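Local coordinates for putative fimbrial subunit (Corynebacterium diphtheriae, PDB 4HSS), which is the three-domain major pilin SpaD, which probably polymerises into the shaft of an adhesive pilus and carries internal Lys-Asn isopeptide bonds, at residues Ser29-Lys34 with Asn102-Phe107; Gly125-Ala130 with Asn282-Asp287; Leu112-Val117 with Ile133-Met138; Val297-Gly302 with Gly359-Asp364. All coordinates share one frame; numbering follows the deposited sequence.

Contact 1: Ser29-Lys34 with Asn102-Phe107; sequences SLTLHK and NGTAVF
Leu30 and Leu32 face Phe107 and Ala105 as hydrogen-bonded pairs of two antiparallel strands, a worked example of how one pairing can serve both a core and a surface. Backbone bonds come first. Phe107 N reaches Leu30 O at 2.7 Å, and Leu30 N returns the bond to Phe107 O. Leu32 N bonds to Ala105 O at 2.8 Å, again with a return bond. Past the last regular pair the strands still hold together, although Lys34 N meets Gly103 O at a bent 132°.

Apolar contacts fill the face carrying Leu30, Leu32, Ala105 and Phe107. Leu30 and Phe107 run side by side, their CB atoms 4.1 Å apart. With CG beside its own backbone N (chi1 -65°), the Phe107 ring turns one edge to Leu32, whose CD1 touches CE2 at 3.6 Å.

Polar and mixed contacts occupy the other face. Thr104 OG1 lies 3.3 Å from His33 ND1, in a hydrogen bond whose donor may be either, and the threonine methyl CG2 meets Thr31 CG2 at 3.9 Å. Val106 extends this row, its CG2 close to both branches of Thr31.

Strand 28-36 is flanked by 104-110 on one edge and by 149-166, running parallel, on the other. Its apolar face packs on strands 61-67 and 113-121 of the opposing sheet, where the bent Lys34 chain, touching Phe62 and Glu119, leads to its isopeptide bond with Asn156 of strand 149-166.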
loop_
_atom_site.group_PDB
_atom_site.type_symbol
_atom_site.label_atom_id
_atom_site.label_comp_id
_atom_site.label_asym_id
_atom_site.label_seq_id
_atom_site.Cartn_x
_atom_site.Cartn_y
_atom_site.Cartn_z
ATOM N N SER A 29 -11.150 -37.750 15.428
ATOM C CA SER A 29 -10.199 -36.789 14.871
ATOM C C SER A 29 -10.903 -35.778 13.968
ATOM O O SER A 29 -11.993 -36.033 13.450
ATOM C CB SER A 29 -9.091 -37.504 14.085
ATOM O OG SER A 29 -9.515 -37.957 12.806
ATOM N N LEU A 30 -10.230 -34.648 13.759
ATOM C CA LEU A 30 -10.604 -33.571 12.882
ATOM C C LEU A 30 -9.398 -33.183 12.030
ATOM O O LEU A 30 -8.326 -32.924 12.555
ATOM C CB LEU A 30 -11.143 -32.372 13.668
ATOM C CG LEU A 30 -11.426 -31.117 12.837
ATOM C CD1 LEU A 30 -12.536 -31.368 11.839
ATOM C CD2 LEU A 30 -11.727 -29.913 13.733
ATOM N N THR A 31 -9.589 -33.140 10.715
ATOM C CA THR A 31 -8.558 -32.787 9.755
ATOM C C THR A 31 -9.043 -31.617 8.937
ATOM O O THR A 31 -10.011 -31.737 8.166
ATOM C CB THR A 31 -8.196 -33.999 8.881
ATOM O OG1 THR A 31 -7.748 -35.047 9.741
ATOM C CG2 THR A 31 -7.134 -33.673 7.835
ATOM N N LEU A 32 -8.323 -30.495 9.070
ATOM C CA LEU A 32 -8.630 -29.269 8.356
ATOM C C LEU A 32 -7.724 -29.135 7.160
ATOM O O LEU A 32 -6.514 -29.322 7.291
ATOM C CB LEU A 32 -8.501 -28.046 9.303
ATOM C CG LEU A 32 -9.429 -28.063 10.525
ATOM C CD1 LEU A 32 -9.075 -26.998 11.483
ATOM C CD2 LEU A 32 -10.876 -27.892 10.128
ATOM N N HIS A 33 -8.315 -28.881 5.983
ATOM C CA HIS A 33 -7.555 -28.672 4.749
ATOM C C HIS A 33 -7.768 -27.234 4.312
ATOM O O HIS A 33 -8.650 -26.935 3.500
ATOM C CB HIS A 33 -7.937 -29.671 3.643
ATOM C CG HIS A 33 -7.530 -31.084 3.900
ATOM N ND1 HIS A 33 -6.215 -31.481 3.817
ATOM C CD2 HIS A 33 -8.294 -32.158 4.181
ATOM C CE1 HIS A 33 -6.214 -32.771 4.088
ATOM N NE2 HIS A 33 -7.444 -33.223 4.314
ATOM N N LYS A 34 -6.957 -26.340 4.904
ATOM C CA LYS A 34 -7.020 -24.911 4.722
ATOM C C LYS A 34 -6.695 -24.519 3.310
ATOM O O LYS A 34 -5.674 -24.916 2.737
ATOM C CB LYS A 34 -6.114 -24.176 5.722
ATOM C CG LYS A 34 -6.346 -22.656 5.788
ATOM C CD LYS A 34 -7.796 -22.319 6.056
ATOM C CE LYS A 34 -7.964 -20.861 6.390
ATOM N NZ LYS A 34 -7.956 -19.965 5.201
ATOM N N ASN A 102 0.380 -29.544 3.229
ATOM C CA ASN A 102 -0.552 -29.182 2.168
ATOM C C ASN A 102 -1.632 -28.279 2.764
ATOM O O ASN A 102 -2.795 -28.359 2.354
ATOM C CB ASN A 102 -1.169 -30.466 1.575
ATOM C CG ASN A 102 -0.202 -31.366 0.857
ATOM O OD1 ASN A 102 0.325 -31.033 -0.218
ATOM N ND2 ASN A 102 0.012 -32.552 1.419
ATOM N N GLY A 103 -1.243 -27.466 3.756
ATOM C CA GLY A 103 -2.147 -26.583 4.480
ATOM C C GLY A 103 -3.098 -27.419 5.297
ATOM O O GLY A 103 -4.317 -27.234 5.228
ATOM N N THR A 104 -2.527 -28.363 6.056
ATOM C CA THR A 104 -3.279 -29.327 6.831
ATOM C C THR A 104 -2.983 -29.234 8.324
ATOM O O THR A 104 -1.824 -29.195 8.746
ATOM C CB THR A 104 -2.959 -30.720 6.289
ATOM O OG1 THR A 104 -3.203 -30.716 4.876
ATOM C CG2 THR A 104 -3.768 -31.828 6.955
ATOM N N ALA A 105 -4.062 -29.240 9.117
ATOM C CA ALA A 105 -4.041 -29.233 10.569
ATOM C C ALA A 105 -4.882 -30.410 11.057
ATOM O O ALA A 105 -6.073 -30.498 10.724
ATOM C CB ALA A 105 -4.573 -27.908 11.098
ATOM N N VAL A 106 -4.236 -31.352 11.771
ATOM C CA VAL A 106 -4.851 -32.568 12.275
ATOM C C VAL A 106 -4.991 -32.507 13.795
ATOM O O VAL A 106 -4.029 -32.264 14.514
ATOM C CB VAL A 106 -4.093 -33.841 11.813
ATOM C CG1 VAL A 106 -4.763 -35.105 12.344
ATOM C CG2 VAL A 106 -4.016 -33.903 10.290
ATOM N N PHE A 107 -6.217 -32.738 14.270
ATOM C CA PHE A 107 -6.582 -32.785 15.681
ATOM C C PHE A 107 -6.906 -34.244 16.024
ATOM O O PHE A 107 -7.959 -34.735 15.644
ATOM C CB PHE A 107 -7.763 -31.831 15.976
ATOM C CG PHE A 107 -7.480 -30.360 15.790
ATOM C CD1 PHE A 107 -7.062 -29.577 16.853
ATOM C CD2 PHE A 107 -7.649 -29.753 14.554
ATOM C CE1 PHE A 107 -6.860 -28.198 16.695
ATOM C CE2 PHE A 107 -7.405 -28.382 14.387
ATOM C CZ PHE A 107 -7.019 -27.615 15.458
#

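Contact 2: Gly125-Ala130 with Asn282-Asp287; sequences GIVTGA and NNPNTD
Asn285 and Asn283 reach from one domain to a single acceptor in another, Thr128 O, and illustrate how a short polar loop can bridge neighbouring domains. Asn283 makes the firmer bond: its ND2 lies 3.1 Å from Thr128 O, which sits in the plane of the Asn283 amide, while the donor is tilted 19° from the carbonyl plane. CG anti to the backbone N (chi1 179°) extends this amide toward strand 126-128. There it slides past Val127, whose CG1 packs against Asn283 OD1 at 3.3 Å.

Asn285, the residue with most surface buried here, adds a weak second bond to the same oxygen, ND2 to Thr128 O at 3.4 Å. Its CB rests 4.0 Å from Ala130 CB, so its amide and its aliphatic root grip successive parts of one chain. Thr286 CG2 lies near Gly129 O.

Two bonds within the loop set its shape. Asn285 N bonds weakly to Asn283 OD1, forming an Asx turn, and Asp287 N bonds to Asn283 O at 2.7 Å. This is the turn of the hairpin between strands 272-282 and 289-293 of the middle, Sgo0707 N2-like domain, docked on residues 127-130 of the N-terminal prealbumin-like domain.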
loop_
_atom_site.group_PDB
_atom_site.type_symbol
_atom_site.label_atom_id
_atom_site.label_comp_id
_atom_site.label_asym_id
_atom_site.label_seq_id
_atom_site.Cartn_x
_atom_site.Cartn_y
_atom_site.Cartn_z
ATOM N N GLY A 125 -2.201 -10.341 5.242
ATOM C CA GLY A 125 -3.151 -10.223 4.136
ATOM C C GLY A 125 -4.298 -11.221 4.102
ATOM O O GLY A 125 -5.184 -11.106 3.245
ATOM N N ILE A 126 -4.292 -12.208 5.021
ATOM C CA ILE A 126 -5.347 -13.215 5.088
ATOM C C ILE A 126 -6.564 -12.680 5.857
ATOM O O ILE A 126 -6.465 -12.264 7.021
ATOM C CB ILE A 126 -4.837 -14.563 5.685
ATOM C CG1 ILE A 126 -3.655 -15.179 4.851
ATOM C CG2 ILE A 126 -5.977 -15.563 5.909
ATOM C CD1 ILE A 126 -3.871 -15.372 3.286
ATOM N N VAL A 127 -7.714 -12.726 5.164
ATOM C CA VAL A 127 -9.076 -12.458 5.648
ATOM C C VAL A 127 -9.661 -13.849 5.964
ATOM O O VAL A 127 -9.960 -14.629 5.053
ATOM C CB VAL A 127 -9.879 -11.705 4.564
ATOM C CG1 VAL A 127 -11.255 -11.315 5.039
ATOM C CG2 VAL A 127 -9.123 -10.488 4.039
ATOM N N THR A 128 -9.744 -14.176 7.242
ATOM C CA THR A 128 -10.201 -15.478 7.729
ATOM C C THR A 128 -11.699 -15.671 7.546
ATOM O O THR A 128 -12.456 -14.706 7.520
ATOM C CB THR A 128 -9.820 -15.674 9.221
ATOM O OG1 THR A 128 -10.541 -14.760 10.046
ATOM C CG2 THR A 128 -8.311 -15.563 9.488
ATOM N N GLY A 129 -12.098 -16.934 7.428
ATOM C CA GLY A 129 -13.486 -17.373 7.360
ATOM C C GLY A 129 -14.110 -17.377 8.751
ATOM O O GLY A 129 -13.407 -17.230 9.766
ATOM N N ALA A 130 -15.435 -17.560 8.807
ATOM C CA ALA A 130 -16.207 -17.560 10.054
ATOM C C ALA A 130 -16.017 -18.841 10.857
ATOM O O ALA A 130 -15.778 -19.894 10.263
ATOM C CB ALA A 130 -17.694 -17.378 9.739
ATOM N N ASN A 282 -14.446 -4.159 6.417
ATOM C CA ASN A 282 -14.987 -5.205 7.284
ATOM C C ASN A 282 -14.627 -6.588 6.757
ATOM O O ASN A 282 -14.557 -6.808 5.540
ATOM C CB ASN A 282 -16.524 -5.099 7.389
ATOM C CG ASN A 282 -17.290 -5.340 6.090
ATOM O OD1 ASN A 282 -16.981 -4.772 5.029
ATOM N ND2 ASN A 282 -18.345 -6.155 6.153
ATOM N N ASN A 283 -14.421 -7.528 7.663
ATOM C CA ASN A 283 -14.269 -8.909 7.245
ATOM C C ASN A 283 -15.708 -9.377 7.038
ATOM O O ASN A 283 -16.489 -9.331 7.991
ATOM C CB ASN A 283 -13.484 -9.737 8.283
ATOM C CG ASN A 283 -13.282 -11.202 7.950
ATOM O OD1 ASN A 283 -13.863 -11.742 7.018
ATOM N ND2 ASN A 283 -12.449 -11.882 8.698
ATOM N N PRO A 284 -16.143 -9.681 5.791
ATOM C CA PRO A 284 -17.564 -10.031 5.568
ATOM C C PRO A 284 -18.096 -11.172 6.444
ATOM O O PRO A 284 -19.276 -11.179 6.794
ATOM C CB PRO A 284 -17.588 -10.427 4.094
ATOM C CG PRO A 284 -16.455 -9.659 3.493
ATOM C CD PRO A 284 -15.385 -9.716 4.522
ATOM N N ASN A 285 -17.218 -12.091 6.839
ATOM C CA ASN A 285 -17.558 -13.268 7.621
ATOM C C ASN A 285 -17.600 -13.023 9.131
ATOM O O ASN A 285 -18.490 -13.560 9.784
ATOM C CB ASN A 285 -16.577 -14.399 7.327
ATOM C CG ASN A 285 -16.386 -14.697 5.864
ATOM O OD1 ASN A 285 -17.336 -14.906 5.117
ATOM N ND2 ASN A 285 -15.147 -14.715 5.424
ATOM N N THR A 286 -16.629 -12.295 9.691
ATOM C CA THR A 286 -16.546 -12.081 11.140
ATOM C C THR A 286 -17.021 -10.681 11.533
ATOM O O THR A 286 -17.160 -10.400 12.721
ATOM C CB THR A 286 -15.104 -12.339 11.643
ATOM O OG1 THR A 286 -14.249 -11.256 11.239
ATOM C CG2 THR A 286 -14.522 -13.714 11.160
ATOM N N ASP A 287 -17.237 -9.794 10.547
ATOM C CA ASP A 287 -17.703 -8.398 10.683
ATOM C C ASP A 287 -16.655 -7.488 11.390
ATOM O O ASP A 287 -16.831 -6.263 11.376
ATOM C CB ASP A 287 -19.094 -8.295 11.345
ATOM C CG ASP A 287 -20.182 -9.084 10.612
ATOM O OD1 ASP A 287 -20.467 -8.754 9.418
ATOM O OD2 ASP A 287 -20.747 -10.034 11.224
#

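Contact 3: Leu112-Val117 with Ile133-Met138; sequences LGIYLV and IVSIPM
Ile136 lies across from Gly113 in an antiparallel pair of strands at the edge of a four-stranded sheet, part of the prealbumin-like (CnaB-type) sandwich. The glycine offers no side chain, and Ile136 bridges the bumps before and after it: CG2 meets Leu112 CD2 at 3.6 Å, while CD1 lies 4.0 Å from Tyr115 CD1. CG1 beside the backbone N (chi1 -61°) and CG2 anti to it send the two branches to these separate partners. Farther along, Val134 CG2 fits against Val117 CG2 at 3.8 Å; both valines also pack on Leu30 of the opposing sheet.

On the reverse face Ile133 plays the same bridging part. Its CG2 touches Ile114 CG2, and its CD1 bends over the backbone of strand 113-117 to lie 3.8 Å from Leu116 CA. Ile114 in turn lays its CD1 against the side chain of Ser135. Beneath, Tyr115 and Val134 exchange two backbone bonds of 2.8 Å.

Beyond the strand the chain turns at a cis peptide before Pro137, whose CD fills the hollow between the two methyls of Leu112. Ser135 OG spans this turn, donating to Pro137 O at 2.7 Å from 23° off the carbonyl plane.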
loop_
_atom_site.group_PDB
_atom_site.type_symbol
_atom_site.label_atom_id
_atom_site.label_comp_id
_atom_site.label_asym_id
_atom_site.label_seq_id
_atom_site.Cartn_x
_atom_site.Cartn_y
_atom_site.Cartn_z
ATOM N N LEU A 112 -15.113 -37.953 22.070
ATOM C CA LEU A 112 -16.299 -37.768 21.230
ATOM C C LEU A 112 -17.141 -36.614 21.790
ATOM O O LEU A 112 -17.233 -36.465 23.009
ATOM C CB LEU A 112 -17.128 -39.071 21.109
ATOM C CG LEU A 112 -16.432 -40.294 20.465
ATOM C CD1 LEU A 112 -17.407 -41.416 20.273
ATOM C CD2 LEU A 112 -15.737 -39.949 19.146
ATOM N N GLY A 113 -17.658 -35.765 20.907
ATOM C CA GLY A 113 -18.468 -34.613 21.301
ATOM C C GLY A 113 -18.664 -33.560 20.233
ATOM O O GLY A 113 -18.418 -33.803 19.045
ATOM N N ILE A 114 -19.155 -32.395 20.661
ATOM C CA ILE A 114 -19.376 -31.238 19.794
ATOM C C ILE A 114 -18.244 -30.250 20.040
ATOM O O ILE A 114 -17.904 -29.956 21.185
ATOM C CB ILE A 114 -20.785 -30.556 19.946
ATOM C CG1 ILE A 114 -21.940 -31.562 19.963
ATOM C CG2 ILE A 114 -21.007 -29.420 18.902
ATOM C CD1 ILE A 114 -22.084 -32.442 18.750
ATOM N N TYR A 115 -17.679 -29.746 18.950
ATOM C CA TYR A 115 -16.566 -28.828 18.962
ATOM C C TYR A 115 -16.840 -27.613 18.142
ATOM O O TYR A 115 -17.413 -27.691 17.044
ATOM C CB TYR A 115 -15.302 -29.518 18.396
ATOM C CG TYR A 115 -14.730 -30.606 19.274
ATOM C CD1 TYR A 115 -15.222 -31.908 19.217
ATOM C CD2 TYR A 115 -13.658 -30.348 20.126
ATOM C CE1 TYR A 115 -14.710 -32.909 20.037
ATOM C CE2 TYR A 115 -13.112 -31.352 20.927
ATOM C CZ TYR A 115 -13.661 -32.623 20.900
ATOM O OH TYR A 115 -13.113 -33.613 21.677
ATOM N N LEU A 116 -16.347 -26.482 18.651
ATOM C CA LEU A 116 -16.315 -25.193 17.984
ATOM C C LEU A 116 -14.931 -25.037 17.392
ATOM O O LEU A 116 -13.940 -25.249 18.102
ATOM C CB LEU A 116 -16.626 -24.088 18.996
ATOM C CG LEU A 116 -16.317 -22.679 18.589
ATOM C CD1 LEU A 116 -17.234 -22.229 17.462
ATOM C CD2 LEU A 116 -16.428 -21.781 19.776
ATOM N N VAL A 117 -14.852 -24.697 16.098
ATOM C CA VAL A 117 -13.594 -24.527 15.385
ATOM C C VAL A 117 -13.412 -23.041 15.020
ATOM O O VAL A 117 -14.206 -22.497 14.248
ATOM C CB VAL A 117 -13.534 -25.453 14.137
ATOM C CG1 VAL A 117 -12.150 -25.419 13.490
ATOM C CG2 VAL A 117 -13.924 -26.887 14.493
ATOM N N ILE A 133 -18.978 -25.248 13.680
ATOM C CA ILE A 133 -19.267 -26.309 14.643
ATOM C C ILE A 133 -19.089 -27.665 13.957
ATOM O O ILE A 133 -19.483 -27.814 12.803
ATOM C CB ILE A 133 -20.730 -26.084 15.200
ATOM C CG1 ILE A 133 -20.811 -24.886 16.175
ATOM C CG2 ILE A 133 -21.372 -27.323 15.793
ATOM C CD1 ILE A 133 -20.109 -25.050 17.557
ATOM N N VAL A 134 -18.469 -28.635 14.658
ATOM C CA VAL A 134 -18.314 -30.005 14.158
ATOM C C VAL A 134 -18.684 -30.996 15.275
ATOM O O VAL A 134 -18.415 -30.767 16.453
ATOM C CB VAL A 134 -16.941 -30.367 13.501
ATOM C CG1 VAL A 134 -16.694 -29.567 12.230
ATOM C CG2 VAL A 134 -15.770 -30.228 14.472
ATOM N N SER A 135 -19.288 -32.110 14.870
ATOM C CA SER A 135 -19.702 -33.203 15.731
ATOM C C SER A 135 -18.773 -34.389 15.480
ATOM O O SER A 135 -18.500 -34.704 14.321
ATOM C CB SER A 135 -21.161 -33.570 15.456
ATOM O OG SER A 135 -21.524 -34.712 16.215
ATOM N N ILE A 136 -18.274 -35.027 16.567
ATOM C CA ILE A 136 -17.370 -36.189 16.515
ATOM C C ILE A 136 -18.003 -37.275 17.352
ATOM O O ILE A 136 -18.037 -37.130 18.567
ATOM C CB ILE A 136 -15.909 -35.843 16.964
ATOM C CG1 ILE A 136 -15.287 -34.768 16.048
ATOM C CG2 ILE A 136 -15.028 -37.098 17.021
ATOM C CD1 ILE A 136 -13.979 -34.407 16.332
ATOM N N PRO A 137 -18.604 -38.324 16.751
ATOM C CA PRO A 137 -18.732 -38.621 15.309
ATOM C C PRO A 137 -19.882 -37.853 14.625
ATOM O O PRO A 137 -20.612 -37.090 15.256
ATOM C CB PRO A 137 -18.987 -40.134 15.302
ATOM C CG PRO A 137 -19.766 -40.378 16.549
ATOM C CD PRO A 137 -19.277 -39.364 17.566
ATOM N N MET A 138 -20.020 -38.049 13.311
ATOM C CA MET A 138 -21.071 -37.409 12.514
ATOM C C MET A 138 -21.446 -38.310 11.367
ATOM O O MET A 138 -20.767 -39.317 11.137
ATOM C CB MET A 138 -20.594 -36.033 11.972
ATOM C CG MET A 138 -19.600 -36.142 10.813
ATOM S SD MET A 138 -19.207 -34.582 10.025
ATOM C CE MET A 138 -20.646 -34.324 8.973
#

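Contact 4: Val297-Gly302 with Gly359-Asp364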
loop_
_atom_site.group_PDB
_atom_site.type_symbol
_atom_site.label_atom_id
_atom_site.label_comp_id
_atom_site.label_asym_id
_atom_site.label_seq_id
_atom_site.Cartn_x
_atom_site.Cartn_y
_atom_site.Cartn_z
ATOM N N VAL A 297 6.696 4.383 -0.527
ATOM C CA VAL A 297 7.307 4.880 -1.771
ATOM C C VAL A 297 8.001 6.197 -1.443
ATOM O O VAL A 297 7.604 6.850 -0.480
ATOM C CB VAL A 297 6.331 4.999 -2.980
ATOM C CG1 VAL A 297 5.815 3.628 -3.395
ATOM C CG2 VAL A 297 5.169 5.945 -2.691
ATOM N N VAL A 298 9.036 6.570 -2.213
ATOM C CA VAL A 298 9.831 7.790 -1.996
ATOM C C VAL A 298 9.968 8.642 -3.287
ATOM O O VAL A 298 10.199 8.108 -4.377
ATOM C CB VAL A 298 11.260 7.495 -1.425
ATOM C CG1 VAL A 298 11.794 8.690 -0.662
ATOM C CG2 VAL A 298 11.284 6.267 -0.523
ATOM N N THR A 299 9.849 9.978 -3.132
ATOM C CA THR A 299 10.037 11.025 -4.144
ATOM C C THR A 299 11.192 11.882 -3.632
ATOM O O THR A 299 11.243 12.153 -2.434
ATOM C CB THR A 299 8.747 11.828 -4.378
ATOM O OG1 THR A 299 7.660 10.946 -4.639
ATOM C CG2 THR A 299 8.877 12.837 -5.531
ATOM N N TYR A 300 12.134 12.254 -4.509
ATOM C CA TYR A 300 13.321 13.029 -4.149
ATOM C C TYR A 300 13.454 14.354 -4.916
ATOM O O TYR A 300 13.507 14.384 -6.149
ATOM C CB TYR A 300 14.609 12.221 -4.410
ATOM C CG TYR A 300 14.859 11.048 -3.493
ATOM C CD1 TYR A 300 15.610 11.194 -2.334
ATOM C CD2 TYR A 300 14.464 9.763 -3.853
ATOM C CE1 TYR A 300 15.888 10.108 -1.506
ATOM C CE2 TYR A 300 14.738 8.660 -3.033
ATOM C CZ TYR A 300 15.435 8.841 -1.848
ATOM O OH TYR A 300 15.692 7.764 -1.027
ATOM N N HIS A 301 13.587 15.435 -4.154
ATOM C CA HIS A 301 13.815 16.790 -4.644
ATOM C C HIS A 301 14.936 17.413 -3.845
ATOM O O HIS A 301 15.114 17.090 -2.665
ATOM C CB HIS A 301 12.531 17.650 -4.524
ATOM C CG HIS A 301 11.440 17.237 -5.469
ATOM N ND1 HIS A 301 10.554 16.241 -5.151
ATOM C CD2 HIS A 301 11.140 17.709 -6.702
ATOM C CE1 HIS A 301 9.729 16.155 -6.180
ATOM N NE2 HIS A 301 10.065 16.999 -7.145
ATOM N N GLY A 302 15.657 18.323 -4.470
ATOM C CA GLY A 302 16.724 19.088 -3.842
ATOM C C GLY A 302 16.733 20.516 -4.341
ATOM O O GLY A 302 15.998 20.864 -5.269
ATOM N N GLY A 359 12.326 23.856 -5.831
ATOM C CA GLY A 359 13.427 22.906 -5.985
ATOM C C GLY A 359 13.185 22.002 -7.180
ATOM O O GLY A 359 12.195 22.165 -7.904
ATOM N N LEU A 360 14.092 21.056 -7.413
ATOM C CA LEU A 360 14.019 20.192 -8.603
ATOM C C LEU A 360 14.001 18.720 -8.283
ATOM O O LEU A 360 14.581 18.304 -7.275
ATOM C CB LEU A 360 15.225 20.458 -9.540
ATOM C CG LEU A 360 15.529 21.890 -9.950
ATOM C CD1 LEU A 360 16.853 21.974 -10.688
ATOM C CD2 LEU A 360 14.388 22.488 -10.748
ATOM N N HIS A 361 13.422 17.929 -9.200
ATOM C CA HIS A 361 13.347 16.471 -9.127
ATOM C C HIS A 361 14.742 15.883 -9.407
ATOM O O HIS A 361 15.411 16.346 -10.327
ATOM C CB HIS A 361 12.291 15.944 -10.142
ATOM C CG HIS A 361 11.871 14.532 -9.909
ATOM N ND1 HIS A 361 12.696 13.471 -10.221
ATOM C CD2 HIS A 361 10.734 14.044 -9.380
ATOM C CE1 HIS A 361 12.036 12.378 -9.875
ATOM N NE2 HIS A 361 10.848 12.665 -9.377
ATOM N N VAL A 362 15.213 14.911 -8.591
ATOM C CA VAL A 362 16.542 14.307 -8.822
ATOM C C VAL A 362 16.512 13.539 -10.131
ATOM O O VAL A 362 15.465 12.998 -10.520
ATOM C CB VAL A 362 17.078 13.422 -7.671
ATOM C CG1 VAL A 362 17.173 14.210 -6.364
ATOM C CG2 VAL A 362 16.252 12.134 -7.505
ATOM N N THR A 363 17.667 13.473 -10.784
ATOM C CA THR A 363 17.818 12.858 -12.086
ATOM C C THR A 363 18.079 11.345 -12.045
ATOM O O THR A 363 18.034 10.721 -13.116
ATOM C CB THR A 363 18.945 13.554 -12.847
ATOM O OG1 THR A 363 20.146 13.512 -12.075
ATOM C CG2 THR A 363 18.613 15.001 -13.198
ATOM N N ASP A 364 18.337 10.749 -10.847
ATOM C CA ASP A 364 18.709 9.339 -10.755
ATOM C C ASP A 364 17.652 8.422 -10.058
ATOM O O ASP A 364 17.915 7.226 -9.857
ATOM C CB ASP A 364 20.047 9.227 -10.012
ATOM C CG ASP A 364 19.908 9.391 -8.517
ATOM O OD1 ASP A 364 19.662 10.531 -8.070
ATOM O OD2 ASP A 364 19.951 8.361 -7.798
#
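Gly302 and Leu360 exchange backbone hydrogen bonds, Leu360 N to Gly302 O at 2.9 Å and Gly302 N to Leu360 O at 3.0 Å. A third bond, Val362 N to Tyr300 O, is nearly straight although its donor stands 31° out of the carbonyl plane. The His361 ring reaches forward, ND1 donating to Val362 O at 2.8 Å; this bond and the one from NE2 to Asp167 OD1 together fix the ring.

That ring then turns an edge toward the face of His301 in an offset edge-to-face pair, centroids 5.1 Å apart and planes at 81°. A first torsion of -165°, which swings CG opposite the backbone N, sets His361 there, with CD2 3.8 Å from His301 NE2; Tyr300 O lies over a face of the same ring. His301 NE2 in turn bonds to Gln170 O, and the aspartate could favour a protonated His361.

Outward from the histidines the contact becomes apolar: Val362 CG2 presses on Tyr300 CB at 3.5 Å. The Tyr300 ring continues away to Phe365 and, through a cation-pi contact, to Arg403.

Strand 297-310 runs from the middle domain into the C-terminal one, and here strand 354-361 joins it in the antiparallel pairing of a prealbumin-like sheet. Val362 approaches Ile406, a calcium ligand, to about 4 Å between side chains, placing this domain junction beside the metal site.

Overall arrangement
Three contacts gather in the N-terminal part of the pilin. Contacts 1 and 3 belong to opposing sheets of one sandwich: their centres are about 14 Å apart and Leu30 CD2 meets Val117 CG2 at 3.8 Å. Contact 2 takes up the segment between the two strands of contact 3 and carries it to the middle domain; its centre lies about 20 Å from that of contact 1, and strand 149-166, bearing the isopeptide partner Asn156, pairs with strands of both. Contact 4, on the other side of the chain's centre, is about 40 Å from contact 2 and about 61 Å from contact 3 between centres; the nearest approach of Gly302 to the bound calcium is about 9 Å.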